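TRNA-splicing endonuclease (Sulfolobus tokodaii, PDB 2CV8) probably cleaves precursor tRNA at both splice sites to release the intron, leaving 2',3'-cyclic phosphate and 5'-hydroxyl ends. Local coordinates at residues M24-K29 against G101-S106; L90-E95 against G161-T166; P127-A132 against T154-I159. One frame throughout, in Å; residues are numbered along the deposited sequence.

Contact 1: residues M24-K29 against G101-S106; sequences MGYYGK and GYVVRS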
loop_
_atom_site.group_PDB
_atom_site.type_symbol
_atom_site.label_atom_id
_atom_site.label_comp_id
_atom_site.label_asym_id
_atom_site.label_seq_id
_atom_site.Cartn_x
_atom_site.Cartn_y
_atom_site.Cartn_z
HETATM N N MSE B 24 30.773 -9.771 7.166
HETATM C CA MSE B 24 30.320 -10.062 5.809
HETATM C C MSE B 24 29.332 -9.013 5.294
HETATM O O MSE B 24 29.488 -8.486 4.192
HETATM C CB MSE B 24 29.664 -11.448 5.749
HETATM C CG MSE B 24 30.615 -12.629 5.908
HETATM SE SE MSE B 24 29.705 -14.358 5.773
HETATM C CE MSE B 24 28.947 -14.087 4.009
ATOM N N GLY B 25 28.315 -8.709 6.093
ATOM C CA GLY B 25 27.334 -7.731 5.673
ATOM C C GLY B 25 26.253 -7.458 6.694
ATOM O O GLY B 25 25.091 -7.327 6.348
ATOM N N TYR B 26 26.636 -7.352 7.957
ATOM C CA TYR B 26 25.678 -7.085 9.023
ATOM C C TYR B 26 24.580 -8.138 9.123
ATOM O O TYR B 26 23.398 -7.846 8.950
ATOM C CB TYR B 26 25.048 -5.701 8.839
ATOM C CG TYR B 26 26.063 -4.579 8.799
ATOM C CD1 TYR B 26 26.671 -4.203 7.601
ATOM C CD2 TYR B 26 26.425 -3.897 9.966
ATOM C CE1 TYR B 26 27.611 -3.174 7.558
ATOM C CE2 TYR B 26 27.368 -2.866 9.938
ATOM C CZ TYR B 26 27.955 -2.507 8.727
ATOM O OH TYR B 26 28.868 -1.474 8.679
ATOM N N TYR B 27 24.986 -9.373 9.393
ATOM C CA TYR B 27 24.049 -10.465 9.556
ATOM C C TYR B 27 23.916 -10.761 11.050
ATOM O O TYR B 27 24.873 -10.596 11.811
ATOM C CB TYR B 27 24.550 -11.727 8.849
ATOM C CG TYR B 27 24.537 -11.660 7.340
ATOM C CD1 TYR B 27 25.589 -11.081 6.639
ATOM C CD2 TYR B 27 23.470 -12.180 6.614
ATOM C CE1 TYR B 27 25.577 -11.028 5.252
ATOM C CE2 TYR B 27 23.444 -12.125 5.227
ATOM C CZ TYR B 27 24.497 -11.552 4.555
ATOM O OH TYR B 27 24.462 -11.508 3.183
ATOM N N GLY B 28 22.733 -11.201 11.464
ATOM C CA GLY B 28 22.511 -11.533 12.856
ATOM C C GLY B 28 22.702 -10.409 13.856
ATOM O O GLY B 28 23.108 -9.295 13.510
ATOM N N LYS B 29 22.408 -10.725 15.114
ATOM C CA LYS B 29 22.521 -9.784 16.215
ATOM C C LYS B 29 23.237 -10.444 17.388
ATOM O O LYS B 29 22.930 -11.571 17.758
ATOM C CB LYS B 29 21.124 -9.347 16.644
ATOM C CG LYS B 29 21.087 -8.379 17.814
ATOM C CD LYS B 29 19.649 -8.018 18.174
ATOM C CE LYS B 29 19.587 -7.132 19.409
ATOM N NZ LYS B 29 20.120 -7.816 20.621
ATOM N N GLY B 101 22.153 -6.732 -3.390
ATOM C CA GLY B 101 23.177 -5.936 -2.742
ATOM C C GLY B 101 22.801 -5.060 -1.566
ATOM O O GLY B 101 23.669 -4.394 -1.008
ATOM N N TYR B 102 21.529 -5.031 -1.188
ATOM C CA TYR B 102 21.137 -4.215 -0.043
ATOM C C TYR B 102 21.523 -4.969 1.230
ATOM O O TYR B 102 21.742 -6.182 1.205
ATOM C CB TYR B 102 19.621 -3.970 -0.016
ATOM C CG TYR B 102 19.037 -3.229 -1.200
ATOM C CD1 TYR B 102 18.806 -3.877 -2.412
ATOM C CD2 TYR B 102 18.673 -1.881 -1.094
ATOM C CE1 TYR B 102 18.220 -3.206 -3.488
ATOM C CE2 TYR B 102 18.086 -1.205 -2.165
ATOM C CZ TYR B 102 17.859 -1.871 -3.360
ATOM O OH TYR B 102 17.260 -1.215 -4.424
ATOM N N VAL B 103 21.634 -4.239 2.330
ATOM C CA VAL B 103 21.919 -4.843 3.617
ATOM C C VAL B 103 20.529 -4.867 4.260
ATOM O O VAL B 103 19.909 -3.829 4.473
ATOM C CB VAL B 103 22.900 -3.979 4.436
ATOM C CG1 VAL B 103 23.145 -4.580 5.807
ATOM C CG2 VAL B 103 24.208 -3.899 3.699
ATOM N N VAL B 104 20.035 -6.065 4.530
ATOM C CA VAL B 104 18.709 -6.254 5.094
ATOM C C VAL B 104 18.702 -6.606 6.575
ATOM O O VAL B 104 19.274 -7.608 6.989
ATOM C CB VAL B 104 17.978 -7.370 4.328
ATOM C CG1 VAL B 104 16.542 -7.511 4.826
ATOM C CG2 VAL B 104 18.032 -7.073 2.844
ATOM N N ARG B 105 18.030 -5.783 7.366
ATOM C CA ARG B 105 17.931 -6.011 8.797
ATOM C C ARG B 105 16.466 -6.158 9.167
ATOM O O ARG B 105 15.579 -5.974 8.333
ATOM C CB ARG B 105 18.511 -4.824 9.569
ATOM C CG ARG B 105 19.973 -4.514 9.290
ATOM C CD ARG B 105 20.843 -4.841 10.491
ATOM N NE ARG B 105 21.427 -6.175 10.394
ATOM C CZ ARG B 105 21.786 -6.917 11.440
ATOM N NH1 ARG B 105 21.614 -6.463 12.676
ATOM N NH2 ARG B 105 22.332 -8.111 11.248
ATOM N N SER B 106 16.217 -6.485 10.429
ATOM C CA SER B 106 14.858 -6.624 10.925
ATOM C C SER B 106 14.247 -5.243 10.860
ATOM O O SER B 106 14.944 -4.254 11.060
ATOM C CB SER B 106 14.874 -7.104 12.375
ATOM O OG SER B 106 13.562 -7.265 12.882
#

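Contact 2: residues L90-E95 against G161-T166; sequences LYSVYE and GIVNLT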
loop_
_atom_site.group_PDB
_atom_site.type_symbol
_atom_site.label_atom_id
_atom_site.label_comp_id
_atom_site.label_asym_id
_atom_site.label_seq_id
_atom_site.Cartn_x
_atom_site.Cartn_y
_atom_site.Cartn_z
ATOM N N LEU B 90 8.610 -13.984 3.246
ATOM C CA LEU B 90 9.670 -13.249 3.942
ATOM C C LEU B 90 11.059 -13.595 3.415
ATOM O O LEU B 90 11.905 -12.716 3.252
ATOM C CB LEU B 90 9.621 -13.515 5.447
ATOM C CG LEU B 90 8.477 -12.847 6.219
ATOM C CD1 LEU B 90 8.500 -13.316 7.644
ATOM C CD2 LEU B 90 8.587 -11.336 6.140
ATOM N N TYR B 91 11.300 -14.874 3.148
ATOM C CA TYR B 91 12.595 -15.276 2.627
ATOM C C TYR B 91 12.741 -14.796 1.181
ATOM O O TYR B 91 13.831 -14.432 0.737
ATOM C CB TYR B 91 12.777 -16.798 2.685
ATOM C CG TYR B 91 14.100 -17.232 2.093
ATOM C CD1 TYR B 91 15.297 -17.053 2.796
ATOM C CD2 TYR B 91 14.172 -17.733 0.790
ATOM C CE1 TYR B 91 16.533 -17.358 2.212
ATOM C CE2 TYR B 91 15.396 -18.031 0.200
ATOM C CZ TYR B 91 16.573 -17.844 0.916
ATOM O OH TYR B 91 17.782 -18.141 0.325
ATOM N N SER B 92 11.639 -14.795 0.445
ATOM C CA SER B 92 11.675 -14.350 -0.942
ATOM C C SER B 92 12.135 -12.906 -1.047
ATOM O O SER B 92 12.975 -12.588 -1.893
ATOM C CB SER B 92 10.301 -14.514 -1.600
ATOM O OG SER B 92 9.986 -15.890 -1.754
ATOM N N VAL B 93 11.601 -12.035 -0.191
ATOM C CA VAL B 93 12.013 -10.634 -0.228
ATOM C C VAL B 93 13.414 -10.493 0.379
ATOM O O VAL B 93 14.252 -9.754 -0.148
ATOM C CB VAL B 93 11.042 -9.694 0.552
ATOM C CG1 VAL B 93 11.488 -8.239 0.391
ATOM C CG2 VAL B 93 9.624 -9.838 0.041
ATOM N N TYR B 94 13.676 -11.196 1.478
ATOM C CA TYR B 94 14.992 -11.104 2.095
ATOM C C TYR B 94 16.062 -11.406 1.065
ATOM O O TYR B 94 16.969 -10.599 0.829
ATOM C CB TYR B 94 15.160 -12.100 3.237
ATOM C CG TYR B 94 16.508 -11.955 3.914
ATOM C CD1 TYR B 94 16.706 -11.024 4.921
ATOM C CD2 TYR B 94 17.592 -12.704 3.496
ATOM C CE1 TYR B 94 17.951 -10.841 5.497
ATOM C CE2 TYR B 94 18.850 -12.527 4.057
ATOM C CZ TYR B 94 19.024 -11.591 5.056
ATOM O OH TYR B 94 20.278 -11.383 5.568
ATOM N N GLU B 95 15.942 -12.587 0.466
ATOM C CA GLU B 95 16.881 -13.068 -0.537
ATOM C C GLU B 95 17.021 -12.123 -1.726
ATOM O O GLU B 95 18.130 -11.726 -2.083
ATOM C CB GLU B 95 16.435 -14.439 -1.028
ATOM C CG GLU B 95 17.354 -15.051 -2.047
ATOM C CD GLU B 95 16.766 -16.308 -2.635
ATOM O OE1 GLU B 95 15.695 -16.202 -3.279
ATOM O OE2 GLU B 95 17.367 -17.391 -2.448
ATOM N N GLY B 161 6.538 -5.585 -0.460
ATOM C CA GLY B 161 7.248 -6.535 -1.294
ATOM C C GLY B 161 6.308 -7.669 -1.644
ATOM O O GLY B 161 6.196 -8.642 -0.894
ATOM N N ILE B 162 5.633 -7.552 -2.784
ATOM C CA ILE B 162 4.684 -8.574 -3.208
ATOM C C ILE B 162 5.341 -9.703 -3.996
ATOM O O ILE B 162 5.836 -9.506 -5.106
ATOM C CB ILE B 162 3.552 -7.929 -4.006
ATOM C CG1 ILE B 162 2.825 -6.929 -3.099
ATOM C CG2 ILE B 162 2.603 -8.990 -4.516
ATOM C CD1 ILE B 162 1.605 -6.282 -3.711
ATOM N N VAL B 163 5.313 -10.893 -3.397
ATOM C CA VAL B 163 5.936 -12.083 -3.946
ATOM C C VAL B 163 4.992 -13.095 -4.569
ATOM O O VAL B 163 3.922 -13.376 -4.033
ATOM C CB VAL B 163 6.737 -12.821 -2.836
ATOM C CG1 VAL B 163 7.442 -14.043 -3.401
ATOM C CG2 VAL B 163 7.742 -11.874 -2.209
ATOM N N ASN B 164 5.401 -13.641 -5.710
ATOM C CA ASN B 164 4.646 -14.689 -6.380
ATOM C C ASN B 164 5.400 -15.973 -6.015
ATOM O O ASN B 164 6.529 -16.187 -6.462
ATOM C CB ASN B 164 4.669 -14.496 -7.895
ATOM C CG ASN B 164 4.099 -15.688 -8.645
ATOM O OD1 ASN B 164 4.157 -15.743 -9.869
ATOM N ND2 ASN B 164 3.546 -16.648 -7.913
ATOM N N LEU B 165 4.793 -16.828 -5.205
ATOM C CA LEU B 165 5.479 -18.044 -4.808
ATOM C C LEU B 165 5.699 -19.023 -5.949
ATOM O O LEU B 165 6.491 -19.962 -5.820
ATOM C CB LEU B 165 4.740 -18.739 -3.660
ATOM C CG LEU B 165 4.827 -18.054 -2.291
ATOM C CD1 LEU B 165 6.282 -17.657 -1.986
ATOM C CD2 LEU B 165 3.937 -16.828 -2.285
ATOM N N THR B 166 5.015 -18.806 -7.069
ATOM C CA THR B 166 5.172 -19.701 -8.206
ATOM C C THR B 166 6.443 -19.395 -8.999
ATOM O O THR B 166 7.393 -20.180 -8.972
ATOM C CB THR B 166 3.945 -19.641 -9.136
ATOM O OG1 THR B 166 2.772 -20.024 -8.407
ATOM C CG2 THR B 166 4.126 -20.598 -10.304
#

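Contact 3: residues P127-A132 against T154-I159; sequences PYLVIA and TRKELI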
loop_
_atom_site.group_PDB
_atom_site.type_symbol
_atom_site.label_atom_id
_atom_site.label_comp_id
_atom_site.label_asym_id
_atom_site.label_seq_id
_atom_site.Cartn_x
_atom_site.Cartn_y
_atom_site.Cartn_z
ATOM N N PRO B 127 17.429 4.016 6.168
ATOM C CA PRO B 127 16.755 2.722 6.033
ATOM C C PRO B 127 15.399 2.728 5.347
ATOM O O PRO B 127 14.504 3.473 5.739
ATOM C CB PRO B 127 16.620 2.243 7.482
ATOM C CG PRO B 127 17.464 3.205 8.294
ATOM C CD PRO B 127 17.353 4.487 7.555
ATOM N N TYR B 128 15.247 1.889 4.329
ATOM C CA TYR B 128 13.967 1.773 3.645
ATOM C C TYR B 128 13.241 0.666 4.388
ATOM O O TYR B 128 13.824 -0.365 4.693
ATOM C CB TYR B 128 14.149 1.388 2.171
ATOM C CG TYR B 128 14.808 2.474 1.368
ATOM C CD1 TYR B 128 16.181 2.458 1.126
ATOM C CD2 TYR B 128 14.074 3.571 0.926
ATOM C CE1 TYR B 128 16.810 3.518 0.466
ATOM C CE2 TYR B 128 14.689 4.636 0.269
ATOM C CZ TYR B 128 16.058 4.605 0.044
ATOM O OH TYR B 128 16.673 5.664 -0.589
ATOM N N LEU B 129 11.977 0.886 4.703
ATOM C CA LEU B 129 11.193 -0.111 5.412
ATOM C C LEU B 129 10.374 -0.916 4.423
ATOM O O LEU B 129 9.654 -0.358 3.595
ATOM C CB LEU B 129 10.276 0.572 6.420
ATOM C CG LEU B 129 10.809 0.736 7.843
ATOM C CD1 LEU B 129 12.318 0.899 7.853
ATOM C CD2 LEU B 129 10.123 1.929 8.470
ATOM N N VAL B 130 10.485 -2.234 4.506
ATOM C CA VAL B 130 9.757 -3.094 3.592
ATOM C C VAL B 130 8.864 -4.071 4.329
ATOM O O VAL B 130 9.222 -4.602 5.382
ATOM C CB VAL B 130 10.725 -3.926 2.673
ATOM C CG1 VAL B 130 9.927 -4.725 1.655
ATOM C CG2 VAL B 130 11.710 -3.014 1.951
ATOM N N ILE B 131 7.691 -4.304 3.760
ATOM C CA ILE B 131 6.742 -5.251 4.314
ATOM C C ILE B 131 6.450 -6.249 3.214
ATOM O O ILE B 131 5.911 -5.883 2.169
ATOM C CB ILE B 131 5.448 -4.553 4.742
ATOM C CG1 ILE B 131 5.665 -3.872 6.103
ATOM C CG2 ILE B 131 4.306 -5.551 4.762
ATOM C CD1 ILE B 131 4.540 -2.996 6.541
ATOM N N ALA B 132 6.830 -7.504 3.445
ATOM C CA ALA B 132 6.617 -8.560 2.464
ATOM C C ALA B 132 5.156 -9.003 2.427
ATOM O O ALA B 132 4.497 -9.115 3.464
ATOM C CB ALA B 132 7.516 -9.744 2.772
ATOM N N THR B 154 8.088 7.220 11.432
ATOM C CA THR B 154 9.521 7.519 11.470
ATOM C C THR B 154 9.792 8.199 10.135
ATOM O O THR B 154 10.933 8.315 9.683
ATOM C CB THR B 154 10.388 6.236 11.573
ATOM O OG1 THR B 154 10.013 5.488 12.736
ATOM C CG2 THR B 154 11.861 6.595 11.686
ATOM N N ARG B 155 8.701 8.642 9.517
ATOM C CA ARG B 155 8.718 9.316 8.228
ATOM C C ARG B 155 9.842 8.837 7.313
ATOM O O ARG B 155 10.670 9.623 6.851
ATOM C CB ARG B 155 8.799 10.833 8.424
ATOM C CG ARG B 155 7.904 11.612 7.464
ATOM C CD ARG B 155 8.309 11.382 6.013
ATOM N NE ARG B 155 7.267 11.787 5.071
ATOM C CZ ARG B 155 7.425 11.822 3.750
ATOM N NH1 ARG B 155 8.587 11.480 3.207
ATOM N NH2 ARG B 155 6.418 12.191 2.971
ATOM N N LYS B 156 9.868 7.531 7.072
ATOM C CA LYS B 156 10.857 6.924 6.190
ATOM C C LYS B 156 10.100 6.383 4.985
ATOM O O LYS B 156 8.927 6.710 4.793
ATOM C CB LYS B 156 11.601 5.800 6.913
ATOM C CG LYS B 156 12.503 6.307 8.021
ATOM C CD LYS B 156 13.223 5.185 8.732
ATOM C CE LYS B 156 14.246 5.750 9.704
ATOM N NZ LYS B 156 14.830 4.697 10.575
ATOM N N GLU B 157 10.747 5.560 4.173
ATOM C CA GLU B 157 10.068 5.026 3.004
ATOM C C GLU B 157 9.467 3.638 3.211
ATOM O O GLU B 157 10.192 2.658 3.376
ATOM C CB GLU B 157 11.022 5.017 1.814
ATOM C CG GLU B 157 11.349 6.413 1.300
ATOM C CD GLU B 157 10.139 7.119 0.702
ATOM O OE1 GLU B 157 9.118 7.273 1.408
ATOM O OE2 GLU B 157 10.207 7.521 -0.480
ATOM N N LEU B 158 8.134 3.562 3.207
ATOM C CA LEU B 158 7.432 2.290 3.376
ATOM C C LEU B 158 7.256 1.640 2.006
ATOM O O LEU B 158 6.868 2.298 1.035
ATOM C CB LEU B 158 6.069 2.516 4.031
ATOM C CG LEU B 158 5.339 1.276 4.555
ATOM C CD1 LEU B 158 4.934 0.398 3.393
ATOM C CD2 LEU B 158 6.232 0.509 5.526
ATOM N N ILE B 159 7.516 0.339 1.935
ATOM C CA ILE B 159 7.432 -0.394 0.673
ATOM C C ILE B 159 6.904 -1.814 0.835
ATOM O O ILE B 159 7.324 -2.545 1.725
ATOM C CB ILE B 159 8.828 -0.450 0.004
ATOM C CG1 ILE B 159 9.276 0.961 -0.361
ATOM C CG2 ILE B 159 8.794 -1.305 -1.249
ATOM C CD1 ILE B 159 10.583 1.008 -1.096
#

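Contact 1: residues M24-K29 against G101-S106
This is an arginine-to-carbonyl contact between the two domains: the loop leaving helix 15-25 of the N-terminal domain meets edge strand 103-106 of the catalytic-domain sheet. Arg105 carries it. Its CG lies anti to the carbonyl carbon, and bends at chi2 (-110°) and chi3 (95°) swing the guanidinium over to the loop, where backbone oxygens approach its edge close to its plane. The best bond runs from Arg105 NH2 to Gly28 O, 2.7 Å and nearly straight at 168°, although the nitrogen sits above the carbonyl plane rather than in it. Weaker, bent bonds reach Tyr26 O from Arg105 NH2 (2.5 Å) and NE (3.0 Å), and a further weak one joins NH1 to Gly28 O. Alongside, Val103 CG1, anti to its own backbone N, packs 3.8 Å from Tyr26 CB, a small apolar touch beside the polar grip; the same methyl also abuts Gly25 O. Tyr26 leaves the helix with positive phi. An alanine in place of this arginine would remove every hydrogen bond between the two segments and would probably loosen the domain junction. Glu52 is only a long, weak ionic partner of Arg105, while the predicted catalytic Tyr117 touches its side chain. The chemistry is thus one cation gripping two neutral carbonyls, which is likely to fix the rotation of the guanidinium, edge-on to the loop.

Contact 2: residues L90-E95 against G161-T166
Helix-on-sheet packing within the catalytic domain, a member of the PDDEXK clan, brings helix 87-99 against the end of strand 157-163. The short axes pass 8.6 Å apart, with their N-to-C directions 118° from each other, so the helix lies across the strand. No hydrogen bond links the two segments; methyl groups do the work. Val163 is the central side chain, its two methyls reaching the successive helix residues Ser92 and Val93, with CG2 touching both. Its CG1, anti to the backbone N, meets Ser92 CB at 3.4 Å, while its CG2, beside that N, lies 3.6 Å from Val93 CG2 as the two valines cross obliquely. The same methyl of Val93 sits 3.7 Å from Gly161 O, and a beta carbon at Gly161 would crowd it, so the lack of a side chain probably lets the helix come close there. Ser92 contributes mainly its methylene carbon to this apolar surface: its hydroxyl, beside the backbone N, is hydrogen-bonded to Arg88 O one turn back in the same helix. At the margin, past the strand's end, Leu165 CD1 approaches Ser92 OG at 4.1 Å. Around this core, Val93 also packs on Val130 and Ala132 of strand 128-134 and on Phe114 of strand 114-117. Tyr91 and Tyr94 touch helix 50-58, Tyr94 also reaching Phe114, so helix 87-99 lies between the catalytic-domain sheet and that helix of the N-terminal domain.

Contact 3: residues P127-A132 against T154-I159
Strands 128-132 and 157-159 run parallel, their short axes 4.7 Å apart and 18° from exact alignment, with Leu129 paired to Leu158 and Val130 to Ile159. Leu129 uses both its backbone groups: its N donates to Glu157 O at 2.8 Å, in the carbonyl plane, and its O receives a weaker, bent bond from Ile159 N. Two residues on, Ile131 N reaches Ile159 O at 2.7 Å, almost along the C=O axis. On the face bearing Tyr128 and Glu157, these two side chains lie side by side and point the same way; Glu157 CB meets the ring edge at CD2, 3.5 Å off, before the chain bends at chi2. Farther along that face, Val130 CG1 lies by Ile159 O, and Val130 also packs on helix 87-99. Across the sheet, Leu158 CD2 touches both Leu129 CB (4.1 Å) and Ile131 CD1 (4.0 Å), the isoleucine crossing it obliquely, with helix 141-151 packed over Leu158 and Ile131. The predicted catalytic Lys156, which precedes Glu157, runs fully extended beyond CG. Its CD passes 3.7 Å from Pro127 O and its NZ ends 3.8 Å from Pro127 CG; Pro127 in turn touches the predicted catalytic Tyr117. With helix 141-151 lying between the strands in sequence, this is a beta-alpha-beta crossover, and the lysine near the N-terminal end of its second strand is consistent with an active site built near the N-terminal ends of the two strands.

The three contacts meet in one sheet. Contact 1 brings the N-terminal domain to its edge strand 103-106, contact 3 pairs two strands farther in, and contact 2 lays helix 87-99 over them. Contacts 2 and 3 share strand 157-163 and touch directly: Gly161 N lies 2.7 Å from Ile131 O, a probable hydrogen bond, and Leu90 CD2 packs 3.9 Å from Ala132 CB. Tyr94 joins contact 2 to contact 1, its OH being 3.3 Å from Tyr27 CE2. Contacts 1 and 3, with centres about 16 Å apart, do not touch, yet both border the predicted catalytic Tyr117, and contact 3 itself holds the predicted catalytic Lys156; contact 2 lies away from the active site.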